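PDB 6I5S: bottromycin amidohydrolase from Streptomyces purpureus, which probably hydrolyses an amide bond of a thiazoline-containing intermediate in bottromycin biosynthesis, acting as the gatekeeper of that pathway with zinc in its active site. Local coordinates for residues Ile205-Leu217 with Met224-Asn236. Residues are numbered along the deposited sequence; the frame is centred on the assembly and turned at random.
Sequences IPVVGHVPQAVRL and MRSTEHLYGFVPN. With ZN (zinc ion), chain B.
His-210 and His-229 reach one zinc ion through their NE2 atoms, His-210 at 2.1 Å, in a binuclear metal centre as in amidohydrolase barrels, where metal ligands lie at the C-terminal ends of the barrel strands; His-229 directly follows strand 226-228. Two waters and the carboxylated lysine complete this ion's shell. The two imidazoles meet obliquely, planes at 81°, and both NE2 atoms converge on the zinc. Imidazole suits the place because its other nitrogen can be held from behind: ND1 of His-210 hydrogen-bonds Asp-186, and that of His-229 bonds Thr-272. Tyr-231 drives the CE2 edge of its ring onto one face of His-210, 3.6 Å from CE1, an edge-to-face pair that restrains the imidazole's rotation; Tyr-185 stacks on His-210 as well. CB of His-229 and CB of Asn-236 cover the two faces of the tyrosine.

In the second shell the two backbones run alongside each other. Glu-228 N donates to Gly-209 O (3.0 Å) and Arg-225 N to Val-207 O (2.7 Å). Gly-209 has backbone angles at which a side chain would strike the preceding carbonyl, and the methyl CE of Met-224, brought round by a bend at chi3 (64°), packs 3.5 Å from Gly-209 N. Ser-226 OG donates to Glu-228 OE2, which also forms a salt bridge with Arg-115, while OE1 hydrogen-bonds ND1 of His-94, a ligand of the other zinc.

Farther out, Pro-206 CB lies over the centre of the Arg-225 guanidinium, whose NH1 bonds Val-388 O; replacing Arg-225 by an alanine would probably leave that carbonyl without this donor and take away the flat group that Pro-206 CB packs on. Beyond the type I turn Pro-212 to Val-215, Leu-217 CD2 makes a CH-pi contact over the Phe-233 face. One water joins the two segments, accepting from Val-211 N and donating to Glu-228 O and, at 2.9 Å, Tyr-231 O.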
loop_
_atom_site.group_PDB
_atom_site.type_symbol
_atom_site.label_atom_id
_atom_site.label_comp_id
_atom_site.label_asym_id
_atom_site.label_seq_id
_atom_site.Cartn_x
_atom_site.Cartn_y
_atom_site.Cartn_z
ATOM N N ILE A 205 21.228 -2.375 0.821
ATOM C CA ILE A 205 19.949 -2.883 0.332
ATOM C C ILE A 205 19.053 -3.193 1.531
ATOM O O ILE A 205 19.416 -4.066 2.357
ATOM C CB ILE A 205 20.140 -4.146 -0.496
ATOM C CG1 ILE A 205 21.034 -3.881 -1.706
ATOM C CG2 ILE A 205 18.783 -4.664 -0.963
ATOM C CD1 ILE A 205 21.542 -5.153 -2.271
ATOM N N PRO A 206 17.862 -2.627 1.606
ATOM C CA PRO A 206 16.926 -3.000 2.687
ATOM C C PRO A 206 16.293 -4.350 2.471
ATOM O O PRO A 206 16.025 -4.751 1.335
ATOM C CB PRO A 206 15.855 -1.900 2.634
ATOM C CG PRO A 206 15.911 -1.361 1.320
ATOM C CD PRO A 206 17.346 -1.507 0.813
ATOM N N VAL A 207 16.070 -5.051 3.596
ATOM C CA VAL A 207 15.377 -6.330 3.606
ATOM C C VAL A 207 14.040 -6.164 4.328
ATOM O O VAL A 207 13.985 -5.679 5.473
ATOM C CB VAL A 207 16.226 -7.432 4.282
ATOM C CG1 VAL A 207 15.449 -8.743 4.299
ATOM C CG2 VAL A 207 17.599 -7.569 3.568
ATOM N N VAL A 208 12.963 -6.585 3.665
ATOM C CA VAL A 208 11.623 -6.460 4.193
ATOM C C VAL A 208 10.973 -7.837 4.129
ATOM O O VAL A 208 11.532 -8.780 3.592
ATOM C CB VAL A 208 10.770 -5.419 3.431
ATOM C CG1 VAL A 208 11.370 -4.052 3.555
ATOM C CG2 VAL A 208 10.608 -5.801 1.954
ATOM N N GLY A 209 9.750 -7.942 4.648
ATOM C CA GLY A 209 8.944 -9.125 4.430
ATOM C C GLY A 209 8.521 -9.819 5.719
ATOM O O GLY A 209 8.198 -9.164 6.735
ATOM N N HIS A 210 8.409 -11.139 5.648
ATOM C CA HIS A 210 7.924 -11.952 6.743
ATOM C C HIS A 210 9.054 -12.306 7.679
ATOM O O HIS A 210 10.087 -12.767 7.222
ATOM C CB HIS A 210 7.320 -13.268 6.233
ATOM C CG HIS A 210 6.117 -13.095 5.348
ATOM N ND1 HIS A 210 5.325 -14.164 4.980
ATOM C CD2 HIS A 210 5.580 -11.997 4.759
ATOM C CE1 HIS A 210 4.339 -13.719 4.201
ATOM N NE2 HIS A 210 4.477 -12.415 4.055
ATOM N N VAL A 211 8.833 -12.188 8.995
ATOM C CA VAL A 211 9.846 -12.683 9.932
ATOM C C VAL A 211 9.959 -14.180 9.704
ATOM O O VAL A 211 8.969 -14.893 9.876
ATOM C CB VAL A 211 9.496 -12.398 11.407
ATOM C CG1 VAL A 211 10.482 -13.073 12.381
ATOM C CG2 VAL A 211 9.414 -10.870 11.651
ATOM N N PRO A 212 11.116 -14.713 9.329
ATOM C CA PRO A 212 11.175 -16.158 9.058
ATOM C C PRO A 212 10.982 -16.967 10.315
ATOM O O PRO A 212 11.358 -16.564 11.411
ATOM C CB PRO A 212 12.574 -16.349 8.481
ATOM C CG PRO A 212 12.931 -14.983 7.942
ATOM C CD PRO A 212 12.358 -14.028 8.905
ATOM N N GLN A 213 10.344 -18.121 10.143
ATOM C CA GLN A 213 10.038 -18.984 11.277
ATOM C C GLN A 213 11.289 -19.350 12.062
ATOM O O GLN A 213 11.226 -19.493 13.300
ATOM C CB GLN A 213 9.356 -20.252 10.783
ATOM C CG GLN A 213 7.933 -20.046 10.339
ATOM C CD GLN A 213 7.063 -21.268 10.555
ATOM O OE1 GLN A 213 5.843 -21.137 10.606
ATOM N NE2 GLN A 213 7.677 -22.461 10.680
ATOM N N ALA A 214 12.410 -19.484 11.376
ATOM C CA ALA A 214 13.650 -19.924 12.014
ATOM C C ALA A 214 14.456 -18.784 12.591
ATOM O O ALA A 214 15.604 -19.001 12.991
ATOM C CB ALA A 214 14.509 -20.694 11.015
ATOM N N VAL A 215 13.907 -17.573 12.606
ATOM C CA VAL A 215 14.609 -16.386 13.084
ATOM C C VAL A 215 13.893 -15.801 14.304
ATOM O O VAL A 215 12.667 -15.568 14.279
ATOM C CB VAL A 215 14.741 -15.341 11.983
ATOM C CG1 VAL A 215 15.357 -14.015 12.516
ATOM C CG2 VAL A 215 15.608 -15.892 10.798
ATOM N N ARG A 216 14.687 -15.468 15.318
ATOM C CA ARG A 216 14.193 -14.791 16.508
ATOM C C ARG A 216 13.577 -13.451 16.153
ATOM O O ARG A 216 14.082 -12.688 15.326
ATOM C CB ARG A 216 15.335 -14.558 17.499
ATOM C CG ARG A 216 15.942 -15.844 18.144
ATOM C CD ARG A 216 17.239 -15.513 18.842
ATOM N NE ARG A 216 17.834 -16.656 19.556
ATOM C CZ ARG A 216 18.603 -17.583 18.992
ATOM N NH1 ARG A 216 18.883 -17.513 17.695
ATOM N NH2 ARG A 216 19.105 -18.587 19.725
ATOM N N LEU A 217 12.484 -13.119 16.828
ATOM C CA LEU A 217 11.806 -11.874 16.499
ATOM C C LEU A 217 12.725 -10.690 16.733
ATOM O O LEU A 217 12.761 -9.754 15.925
ATOM C CB LEU A 217 10.537 -11.718 17.327
ATOM C CG LEU A 217 9.811 -10.412 17.268
ATOM C CD1 LEU A 217 9.251 -10.163 15.877
ATOM C CD2 LEU A 217 8.682 -10.431 18.305
ATOM N N MET A 224 15.778 -6.061 9.832
ATOM C CA MET A 224 14.896 -5.833 8.696
ATOM C C MET A 224 14.381 -4.395 8.659
ATOM O O MET A 224 14.030 -3.811 9.686
ATOM C CB MET A 224 13.707 -6.812 8.734
ATOM C CG MET A 224 14.174 -8.292 8.540
ATOM S SD MET A 224 12.833 -9.499 8.662
ATOM C CE MET A 224 11.761 -9.099 7.266
ATOM N N ARG A 225 14.324 -3.835 7.460
ATOM C CA ARG A 225 13.855 -2.464 7.322
ATOM C C ARG A 225 12.382 -2.355 7.705
ATOM O O ARG A 225 11.972 -1.373 8.331
ATOM C CB ARG A 225 14.070 -1.968 5.896
ATOM C CG ARG A 225 13.299 -0.660 5.444
ATOM C CD ARG A 225 13.887 0.550 6.087
ATOM N NE ARG A 225 15.274 0.713 5.719
ATOM C CZ ARG A 225 15.725 1.246 4.608
ATOM N NH1 ARG A 225 14.906 1.673 3.651
ATOM N NH2 ARG A 225 17.037 1.322 4.456
ATOM N N SER A 226 11.595 -3.373 7.370
ATOM C CA SER A 226 10.226 -3.447 7.839
ATOM C C SER A 226 9.828 -4.918 7.936
ATOM O O SER A 226 10.402 -5.785 7.277
ATOM C CB SER A 226 9.229 -2.711 6.916
ATOM O OG SER A 226 9.051 -3.438 5.677
ATOM N N THR A 227 8.817 -5.176 8.754
ATOM C CA THR A 227 8.190 -6.498 8.874
ATOM C C THR A 227 6.692 -6.348 8.630
ATOM O O THR A 227 6.082 -5.306 8.953
ATOM C CB THR A 227 8.420 -7.171 10.227
ATOM O OG1 THR A 227 7.939 -6.350 11.306
ATOM C CG2 THR A 227 9.964 -7.419 10.455
ATOM N N GLU A 228 6.130 -7.366 7.967
ATOM C CA GLU A 228 4.777 -7.303 7.436
ATOM C C GLU A 228 3.836 -8.243 8.195
ATOM O O GLU A 228 4.218 -9.338 8.634
ATOM C CB GLU A 228 4.744 -7.672 5.943
ATOM C CG GLU A 228 5.884 -7.014 5.096
ATOM C CD GLU A 228 5.762 -5.527 5.117
ATOM O OE1 GLU A 228 4.669 -5.054 4.729
ATOM O OE2 GLU A 228 6.716 -4.835 5.532
ATOM N N HIS A 229 2.588 -7.819 8.251
ATOM C CA HIS A 229 1.433 -8.624 8.676
ATOM C C HIS A 229 1.433 -8.943 10.160
ATOM O O HIS A 229 0.585 -9.740 10.602
ATOM C CB HIS A 229 1.351 -9.958 7.908
ATOM C CG HIS A 229 1.554 -9.867 6.436
ATOM N ND1 HIS A 229 0.766 -9.098 5.607
ATOM C CD2 HIS A 229 2.445 -10.507 5.621
ATOM C CE1 HIS A 229 1.184 -9.236 4.357
ATOM N NE2 HIS A 229 2.188 -10.091 4.341
ATOM N N LEU A 230 2.299 -8.318 10.960
ATOM C CA LEU A 230 2.529 -8.679 12.364
ATOM C C LEU A 230 3.101 -10.091 12.529
ATOM O O LEU A 230 3.196 -10.586 13.662
ATOM C CB LEU A 230 1.231 -8.507 13.199
ATOM C CG LEU A 230 0.658 -7.091 13.236
ATOM C CD1 LEU A 230 -0.634 -7.075 14.062
ATOM C CD2 LEU A 230 1.672 -6.137 13.831
ATOM N N TYR A 231 3.550 -10.756 11.451
ATOM C CA TYR A 231 4.133 -12.064 11.651
ATOM C C TYR A 231 5.376 -11.898 12.506
ATOM O O TYR A 231 6.053 -10.863 12.452
ATOM C CB TYR A 231 4.468 -12.751 10.348
ATOM C CG TYR A 231 3.277 -13.068 9.467
ATOM C CD1 TYR A 231 1.994 -13.173 9.973
ATOM C CD2 TYR A 231 3.434 -13.242 8.106
ATOM C CE1 TYR A 231 0.941 -13.449 9.126
ATOM C CE2 TYR A 231 2.401 -13.527 7.287
ATOM C CZ TYR A 231 1.159 -13.649 7.795
ATOM O OH TYR A 231 0.098 -13.910 6.928
ATOM N N GLY A 232 5.620 -12.886 13.344
ATOM C CA GLY A 232 6.641 -12.729 14.377
ATOM C C GLY A 232 6.041 -12.395 15.723
ATOM O O GLY A 232 6.328 -13.039 16.722
ATOM N N PHE A 233 5.203 -11.361 15.762
ATOM C CA PHE A 233 4.376 -11.131 16.952
ATOM C C PHE A 233 3.278 -12.184 17.057
ATOM O O PHE A 233 2.895 -12.601 18.162
ATOM C CB PHE A 233 3.765 -9.730 16.903
ATOM C CG PHE A 233 4.794 -8.619 16.941
ATOM C CD1 PHE A 233 5.399 -8.265 18.149
ATOM C CD2 PHE A 233 5.201 -8.007 15.782
ATOM C CE1 PHE A 233 6.373 -7.285 18.177
ATOM C CE2 PHE A 233 6.166 -7.025 15.795
ATOM C CZ PHE A 233 6.741 -6.655 17.011
ATOM N N VAL A 234 2.726 -12.582 15.920
ATOM C CA VAL A 234 1.804 -13.707 15.822
ATOM C C VAL A 234 2.304 -14.609 14.713
ATOM O O VAL A 234 3.048 -14.162 13.837
ATOM C CB VAL A 234 0.358 -13.227 15.536
ATOM C CG1 VAL A 234 -0.061 -12.296 16.609
ATOM C CG2 VAL A 234 0.274 -12.560 14.219
ATOM N N PRO A 235 1.896 -15.861 14.708
ATOM C CA PRO A 235 2.347 -16.773 13.670
ATOM C C PRO A 235 1.618 -16.540 12.355
ATOM O O PRO A 235 0.479 -16.080 12.308
ATOM C CB PRO A 235 2.009 -18.154 14.249
ATOM C CG PRO A 235 0.947 -17.922 15.166
ATOM C CD PRO A 235 1.042 -16.536 15.706
ATOM N N ASN A 236 2.294 -16.891 11.272
ATOM C CA ASN A 236 1.646 -16.934 9.969
ATOM C C ASN A 236 0.768 -18.182 9.926
ATOM O O ASN A 236 1.202 -19.269 9.500
ATOM C CB ASN A 236 2.680 -16.939 8.833
ATOM C CG ASN A 236 2.025 -17.006 7.489
ATOM O OD1 ASN A 236 0.779 -17.072 7.375
ATOM N ND2 ASN A 236 2.836 -16.975 6.447
HETATM ZN ZN ZN B . 2.890 -11.558 2.878
HETATM O O HOH W 1 6.676 -10.264 9.695
HETATM O O HOH W 2 2.436 -13.235 1.625
HETATM O O HOH W 3 1.172 -11.019 1.553
#